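Local coordinates for exocyst complex component EXO70 (Saccharomyces cerevisiae, PDB 2B1E), which serves the secretory pathway as part of the exocyst complex, which tethers secretory vesicles to sites of exocytosis, and plays a role in assembly of that complex, at residues V381-R385 and P397-N401; A387-M392 and N407-I413; I417-L421 and Y452-M456. One frame throughout, in Å; residues are numbered along the deposited sequence.

Interaction 1 (V381-R385 and P397-N401); sequences VNLER and PDVAN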
# COMPACT_ATOMS: atom_id res chain seq x y z
N VAL A 381 9.10 20.31 13.49
CA VAL A 381 9.94 20.26 14.68
C VAL A 381 11.43 20.04 14.35
O VAL A 381 12.30 20.66 14.96
CB VAL A 381 9.46 19.16 15.67
CG1 VAL A 381 9.70 17.78 15.09
CG2 VAL A 381 10.18 19.30 17.01
N ASN A 382 11.72 19.17 13.40
CA ASN A 382 13.11 18.93 13.02
C ASN A 382 13.73 20.14 12.34
O ASN A 382 14.92 20.43 12.52
CB ASN A 382 13.21 17.69 12.15
CG ASN A 382 13.26 16.43 12.98
OD1 ASN A 382 14.33 16.01 13.43
ND2 ASN A 382 12.09 15.83 13.23
N LEU A 383 12.94 20.87 11.55
CA LEU A 383 13.47 22.08 10.94
C LEU A 383 13.71 23.07 12.08
O LEU A 383 14.67 23.85 12.04
CB LEU A 383 12.48 22.69 9.96
CG LEU A 383 12.42 22.07 8.56
CD1 LEU A 383 11.33 22.76 7.75
CD2 LEU A 383 13.78 22.21 7.88
N GLU A 384 12.85 23.05 13.10
CA GLU A 384 13.01 23.95 14.24
C GLU A 384 14.26 23.60 15.02
O GLU A 384 15.05 24.48 15.40
CB GLU A 384 11.82 23.89 15.20
CG GLU A 384 11.77 25.14 16.09
CD GLU A 384 11.01 24.96 17.40
OE1 GLU A 384 9.95 24.29 17.42
OE2 GLU A 384 11.49 25.52 18.41
N ARG A 385 14.43 22.31 15.30
CA ARG A 385 15.59 21.83 16.04
C ARG A 385 16.88 22.28 15.34
O ARG A 385 17.79 22.80 15.97
CB ARG A 385 15.56 20.30 16.15
CG ARG A 385 16.82 19.71 16.78
CD ARG A 385 16.69 18.22 17.04
NE ARG A 385 15.76 17.92 18.13
CZ ARG A 385 14.46 17.68 17.98
NH1 ARG A 385 13.91 17.68 16.77
NH2 ARG A 385 13.71 17.43 19.04
N PRO A 397 18.53 22.51 22.26
CA PRO A 397 17.28 22.99 21.67
C PRO A 397 16.06 22.73 22.54
O PRO A 397 15.97 21.70 23.21
CB PRO A 397 17.21 22.22 20.35
CG PRO A 397 18.66 22.08 19.99
CD PRO A 397 19.27 21.66 21.31
N ASP A 398 15.13 23.68 22.54
CA ASP A 398 13.89 23.53 23.29
C ASP A 398 12.78 23.80 22.28
O ASP A 398 12.24 24.90 22.20
CB ASP A 398 13.82 24.53 24.45
CG ASP A 398 12.54 24.40 25.25
OD1 ASP A 398 11.91 23.32 25.19
OD2 ASP A 398 12.16 25.36 25.96
N VAL A 399 12.45 22.77 21.50
CA VAL A 399 11.44 22.88 20.46
C VAL A 399 10.02 22.85 20.99
O VAL A 399 9.77 22.41 22.12
CB VAL A 399 11.58 21.74 19.42
CG1 VAL A 399 12.98 21.77 18.80
CG2 VAL A 399 11.30 20.38 20.07
N ALA A 400 9.09 23.30 20.15
CA ALA A 400 7.68 23.32 20.48
C ALA A 400 7.41 24.07 21.78
O ALA A 400 6.57 23.65 22.57
CB ALA A 400 7.14 21.90 20.58
N ASN A 401 8.12 25.16 22.00
CA ASN A 401 7.91 25.94 23.20
C ASN A 401 7.99 27.43 22.91
O ASN A 401 9.06 28.02 22.94
CB ASN A 401 8.94 25.56 24.27
CG ASN A 401 8.76 26.36 25.55
OD1 ASN A 401 7.74 27.02 25.74
ND2 ASN A 401 9.75 26.29 26.44

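Interaction 2 (A387-M392 and N407-I413); sequences AQIALM and NKHKQRI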
# COMPACT_ATOMS: atom_id res chain seq x y z
N ALA A 387 17.24 24.73 13.23
CA ALA A 387 17.34 26.18 13.28
C ALA A 387 17.90 26.63 14.63
O ALA A 387 18.75 27.52 14.69
CB ALA A 387 15.98 26.81 13.04
N GLN A 388 17.43 26.02 15.71
CA GLN A 388 17.92 26.38 17.04
C GLN A 388 19.42 26.09 17.19
O GLN A 388 20.17 26.89 17.76
CB GLN A 388 17.12 25.65 18.13
CG GLN A 388 15.78 26.34 18.43
CD GLN A 388 15.14 25.85 19.71
OE1 GLN A 388 15.80 25.71 20.73
NE2 GLN A 388 13.83 25.62 19.67
N ILE A 389 19.85 24.95 16.68
CA ILE A 389 21.26 24.55 16.74
C ILE A 389 22.10 25.49 15.87
O ILE A 389 23.26 25.77 16.17
CB ILE A 389 21.44 23.10 16.24
CG1 ILE A 389 20.75 22.13 17.20
CG2 ILE A 389 22.91 22.77 16.09
CD1 ILE A 389 20.76 20.69 16.74
N ALA A 390 21.51 25.96 14.78
CA ALA A 390 22.19 26.86 13.86
C ALA A 390 22.37 28.25 14.46
O ALA A 390 23.42 28.86 14.28
CB ALA A 390 21.41 26.95 12.55
N LEU A 391 21.36 28.75 15.16
CA LEU A 391 21.43 30.09 15.75
C LEU A 391 22.02 30.13 17.15
O LEU A 391 22.52 31.17 17.58
CB LEU A 391 20.04 30.74 15.78
CG LEU A 391 19.35 30.96 14.44
CD1 LEU A 391 17.94 31.44 14.68
CD2 LEU A 391 20.13 31.96 13.60
N MET A 392 21.94 29.01 17.87
CA MET A 392 22.48 28.90 19.23
C MET A 392 23.19 27.55 19.34
O MET A 392 22.68 26.61 19.95
CB MET A 392 21.34 28.99 20.26
CG MET A 392 20.56 30.30 20.21
SD MET A 392 19.12 30.32 21.31
CE MET A 392 19.75 31.30 22.65
N ASN A 407 15.31 30.62 24.31
CA ASN A 407 15.31 30.76 22.86
C ASN A 407 15.23 32.25 22.53
O ASN A 407 14.15 32.85 22.62
CB ASN A 407 14.11 30.03 22.27
CG ASN A 407 14.17 29.96 20.76
OD1 ASN A 407 14.97 30.66 20.13
ND2 ASN A 407 13.33 29.12 20.17
N LYS A 408 16.36 32.84 22.15
CA LYS A 408 16.39 34.27 21.84
C LYS A 408 16.02 34.58 20.39
O LYS A 408 16.00 35.74 20.00
CB LYS A 408 17.78 34.86 22.12
CG LYS A 408 18.41 34.47 23.47
CD LYS A 408 17.63 34.99 24.65
CE LYS A 408 18.28 34.55 25.98
NZ LYS A 408 17.40 34.84 27.15
N HIS A 409 15.74 33.56 19.59
CA HIS A 409 15.43 33.76 18.18
C HIS A 409 14.05 33.27 17.75
O HIS A 409 13.87 32.85 16.61
CB HIS A 409 16.50 33.03 17.35
CG HIS A 409 17.90 33.37 17.76
ND1 HIS A 409 18.57 34.46 17.26
CD2 HIS A 409 18.73 32.80 18.66
CE1 HIS A 409 19.75 34.56 17.85
NE2 HIS A 409 19.87 33.56 18.70
N LYS A 410 13.08 33.35 18.65
CA LYS A 410 11.75 32.85 18.32
C LYS A 410 11.07 33.53 17.15
O LYS A 410 10.38 32.89 16.36
CB LYS A 410 10.86 32.88 19.57
CG LYS A 410 11.39 31.97 20.68
CD LYS A 410 10.42 31.78 21.83
CE LYS A 410 10.36 33.01 22.71
NZ LYS A 410 11.71 33.40 23.17
N GLN A 411 11.29 34.84 17.00
CA GLN A 411 10.66 35.55 15.90
C GLN A 411 11.12 35.00 14.55
O GLN A 411 10.29 34.68 13.70
CB GLN A 411 10.96 37.06 15.98
CG GLN A 411 10.32 37.86 14.84
CD GLN A 411 10.41 39.36 15.08
OE1 GLN A 411 11.49 39.91 15.31
NE2 GLN A 411 9.27 40.03 15.01
N ARG A 412 12.43 34.89 14.36
CA ARG A 412 13.00 34.37 13.11
C ARG A 412 12.69 32.89 12.88
O ARG A 412 12.36 32.49 11.76
CB ARG A 412 14.52 34.58 13.07
CG ARG A 412 15.14 33.99 11.81
CD ARG A 412 16.65 34.14 11.70
NE ARG A 412 17.11 33.52 10.46
CZ ARG A 412 18.38 33.47 10.05
NH1 ARG A 412 19.35 34.00 10.78
NH2 ARG A 412 18.67 32.88 8.90
N ILE A 413 12.84 32.08 13.93
CA ILE A 413 12.56 30.66 13.81
C ILE A 413 11.07 30.48 13.50
O ILE A 413 10.69 29.66 12.66
CB ILE A 413 12.94 29.90 15.11
CG1 ILE A 413 14.46 29.91 15.28
CG2 ILE A 413 12.38 28.48 15.06
CD1 ILE A 413 14.96 29.52 16.70

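Interaction 3 (I417-L421 and Y452-M456); sequences ILMNL and YISYM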
# COMPACT_ATOMS: atom_id res chain seq x y z
N ILE A 417 9.77 28.53 10.09
CA ILE A 417 8.88 27.37 10.07
C ILE A 417 7.59 27.68 9.29
O ILE A 417 7.11 26.85 8.51
CB ILE A 417 8.51 26.91 11.50
CG1 ILE A 417 9.78 26.61 12.30
CG2 ILE A 417 7.64 25.64 11.43
CD1 ILE A 417 10.73 25.58 11.63
N LEU A 418 7.03 28.86 9.50
CA LEU A 418 5.80 29.22 8.79
C LEU A 418 6.01 29.32 7.28
O LEU A 418 5.13 28.95 6.51
CB LEU A 418 5.23 30.52 9.34
CG LEU A 418 4.58 30.39 10.73
CD1 LEU A 418 4.36 31.76 11.31
CD2 LEU A 418 3.26 29.64 10.64
N MET A 419 7.18 29.78 6.84
CA MET A 419 7.39 29.88 5.40
C MET A 419 7.37 28.48 4.80
O MET A 419 6.90 28.28 3.67
CB MET A 419 8.72 30.58 5.06
CG MET A 419 8.69 32.11 5.20
SD MET A 419 7.45 32.96 4.14
CE MET A 419 8.24 32.79 2.55
N ASN A 420 7.88 27.50 5.54
CA ASN A 420 7.89 26.14 5.06
C ASN A 420 6.48 25.55 5.15
O ASN A 420 6.01 24.91 4.20
CB ASN A 420 8.89 25.29 5.85
CG ASN A 420 10.34 25.60 5.47
OD1 ASN A 420 10.93 26.58 5.93
ND2 ASN A 420 10.91 24.77 4.61
N LEU A 421 5.80 25.77 6.27
CA LEU A 421 4.44 25.25 6.41
C LEU A 421 3.52 25.84 5.35
O LEU A 421 2.48 25.25 5.04
CB LEU A 421 3.89 25.55 7.80
CG LEU A 421 4.46 24.72 8.96
CD1 LEU A 421 3.91 25.27 10.28
CD2 LEU A 421 4.08 23.24 8.79
N TYR A 452 3.80 28.34 15.75
CA TYR A 452 4.82 29.20 15.18
C TYR A 452 4.36 30.64 14.98
O TYR A 452 5.18 31.56 14.88
CB TYR A 452 5.39 28.55 13.91
CG TYR A 452 6.11 27.27 14.27
CD1 TYR A 452 7.29 27.30 15.02
CD2 TYR A 452 5.53 26.02 14.02
CE1 TYR A 452 7.86 26.13 15.52
CE2 TYR A 452 6.10 24.85 14.51
CZ TYR A 452 7.26 24.91 15.27
OH TYR A 452 7.81 23.76 15.80
N ILE A 453 3.05 30.85 14.92
CA ILE A 453 2.53 32.21 14.84
C ILE A 453 2.87 32.74 16.23
O ILE A 453 3.35 33.86 16.39
CB ILE A 453 0.99 32.23 14.67
CG1 ILE A 453 0.62 31.89 13.22
CG2 ILE A 453 0.44 33.60 15.08
CD1 ILE A 453 -0.85 31.42 13.05
N SER A 454 2.64 31.90 17.23
CA SER A 454 2.93 32.26 18.61
C SER A 454 4.42 32.59 18.79
O SER A 454 4.77 33.51 19.53
CB SER A 454 2.49 31.14 19.56
OG SER A 454 2.31 31.65 20.87
N TYR A 455 5.30 31.84 18.13
CA TYR A 455 6.74 32.12 18.20
C TYR A 455 6.98 33.57 17.74
O TYR A 455 7.74 34.31 18.36
CB TYR A 455 7.54 31.18 17.29
CG TYR A 455 8.06 29.92 17.96
CD1 TYR A 455 7.19 29.07 18.65
CD2 TYR A 455 9.40 29.55 17.87
CE1 TYR A 455 7.64 27.90 19.22
CE2 TYR A 455 9.86 28.35 18.44
CZ TYR A 455 8.97 27.54 19.12
OH TYR A 455 9.39 26.37 19.72
N MET A 456 6.33 33.97 16.65
CA MET A 456 6.50 35.32 16.10
C MET A 456 5.90 36.43 16.97
O MET A 456 6.36 37.56 16.94
CB MET A 456 5.91 35.43 14.68
CG MET A 456 6.68 34.65 13.60
SD MET A 456 6.21 35.08 11.89
CE MET A 456 4.50 34.71 11.93

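Interaction 1 (V381-R385 and P397-N401)
Val-399 CG1 lies over one face of the Arg-385 guanidinium, while its other methyl, CG2, comes 3.9 Å from Arg-385 NH2. The second flat group, the Glu-384 carboxylate, is met near its plane: the backbone N of Ala-400 approaches OE1 on the syn side, 18° out of that plane. This bond measures 3.0 Å from Ala-400 N to Glu-384 OE1 and is practically straight, with an N-H...acceptor angle of 179°. Glu-384 OE2 passes alongside the loop backbone, 3.3 Å from Val-399 CA. Both carboxylate oxygens have further partners, with Tyr-452 OH at OE1 and Tyr-455 OH and Gln-388 NE2 at OE2, so the buried carboxylate is well supplied with hydrogen-bond partners, which would probably favour its charged form. The Arg-385 charge is answered by a salt bridge from NH2 to Glu-351.

In the all-helical C-terminal region of Exo70, this contact fastens the loop that follows helix 364-391 back onto that same helix. With CG opposite the backbone N (chi1 -161°) and the chain extended beyond it, Glu-384 spans the distance from the helix to the loop. Val-399 supplies the apolar half. Its CG2 meets Val-381 CG2 at 3.4 Å, closer than usual for two methyls, and its CG1 rests 3.8 Å from Arg-385 CA. The valine thus wedges between Val-381 and the start of the arginine chain, beside the carboxylate. At the loop's beginning, Pro-397 CG stands 4.2 Å from Arg-385 O, in plain packing.

Interaction 2 (A387-M392 and N407-I413)
Leu-391 leaves helix 364-391 across His-409, and its CB already stands over one face of the imidazole, 3.9 Å from the ring centroid and 16° off the normal, a CH-pi contact. Beyond CG the branches part. CD1 closes on the root of the histidine, 3.4 Å from His-409 CB, and also touches Ile-413 CG1 at 3.8 Å. CD2 goes to Arg-412, lying 3.6 Å from NH1 and oblique to the guanidinium, whose NE is bonded to Asn-307.

The pairing of nearest backbones, Ala-387 with Ile-413 and Leu-391 with His-409, shows the end of one helix running antiparallel to the start of the next, as in a helical hairpin. His-409 is the N-cap residue of helix 410-429, and an Asx turn precedes the helix: Asn-407 OD1 accepts from His-409 N at 3.0 Å, the donor tilted 32° from the carbonyl plane.

Around the imidazole, Lys-408 CB sits above the face opposite Leu-391, and Met-392 SD comes in at the edge, 4.7 Å from the centroid, a Met-aromatic contact. The thioether then bends at its last torsion (chi3 102°), and the Met-392 and Lys-408 chains cross at about a right angle, CE lying 3.5 Å from Lys-408 CG. Gln-388 meets Ile-413 CD1 through CG, while its amide is hydrogen-bonded to Glu-384 and to the backbone N of Asp-398.

Interaction 3 (I417-L421 and Y452-M456)
Ile-417 and Tyr-452 set the geometry: the isoleucine lies across the phenol ring, CG2 over its face, 3.5 Å from the ring centroid and 17° off the normal. This is a CH-pi contact, and the methyl is displaced toward the rim, nearest to Tyr-452 CD2 at 3.4 Å. The CG1 branch lies over the same face, nearer its CD1 edge, 3.8 Å from Tyr-452 CD1, so the two branches spread across one face. Leu-421 CD1 reaches Tyr-452 CD2 at 4.1 Å, its chain about perpendicular to the tyrosine and neither over the face nor at the edge. Leu-418 takes the base of the residue instead, with CG 3.8 Å from Tyr-452 CB, and its CD1 comes 4.2 Å from Ile-453 CG1. A contact with Met-456 is modelled implausibly short and is doubtful.

The segments belong to helices 410-429 and 440-473; the axes of 417-421 and 452-456 approach to 10.5 Å, with 146° between their N-to-C directions, a roughly antiparallel pair in the helical bundle. Tyr-452 CG, opposite its own carbonyl carbon (chi1 -65°), brings the ring beside Ile-417 and sends the hydroxyl to Glu-384 on helix 364-391. Were the ring cut back to an alanine here, Ile-417 CG2 would probably lose the face it rests on and the Glu-384 carboxylate one of its hydrogen-bond mates. Between these two segments themselves the chemistry is apolar, which implies that shape and dispersion, rather than directed polar bonds, hold them together.

In the fold
The three contacts cluster on one side of the chain's centre, with centres about 9 Å (1 to 2), 11 Å (1 to 3) and 12 Å (2 to 3) apart. Interactions 1 and 2 share helix 364-391 and interleave along the sequence; Gln-388 OE1 joins them, 2.8 Å from Asp-398 N. Interactions 2 and 3 share helix 410-429, with Lys-410 O against Tyr-455 CB at 3.4 Å. Interaction 1 meets interaction 3 through Glu-384, whose OE2 lies 2.6 Å from Tyr-455 OH. Three helices and the intervening loop are thereby tied into one packed unit about 31 to 39 Å from the centre of this elongated chain.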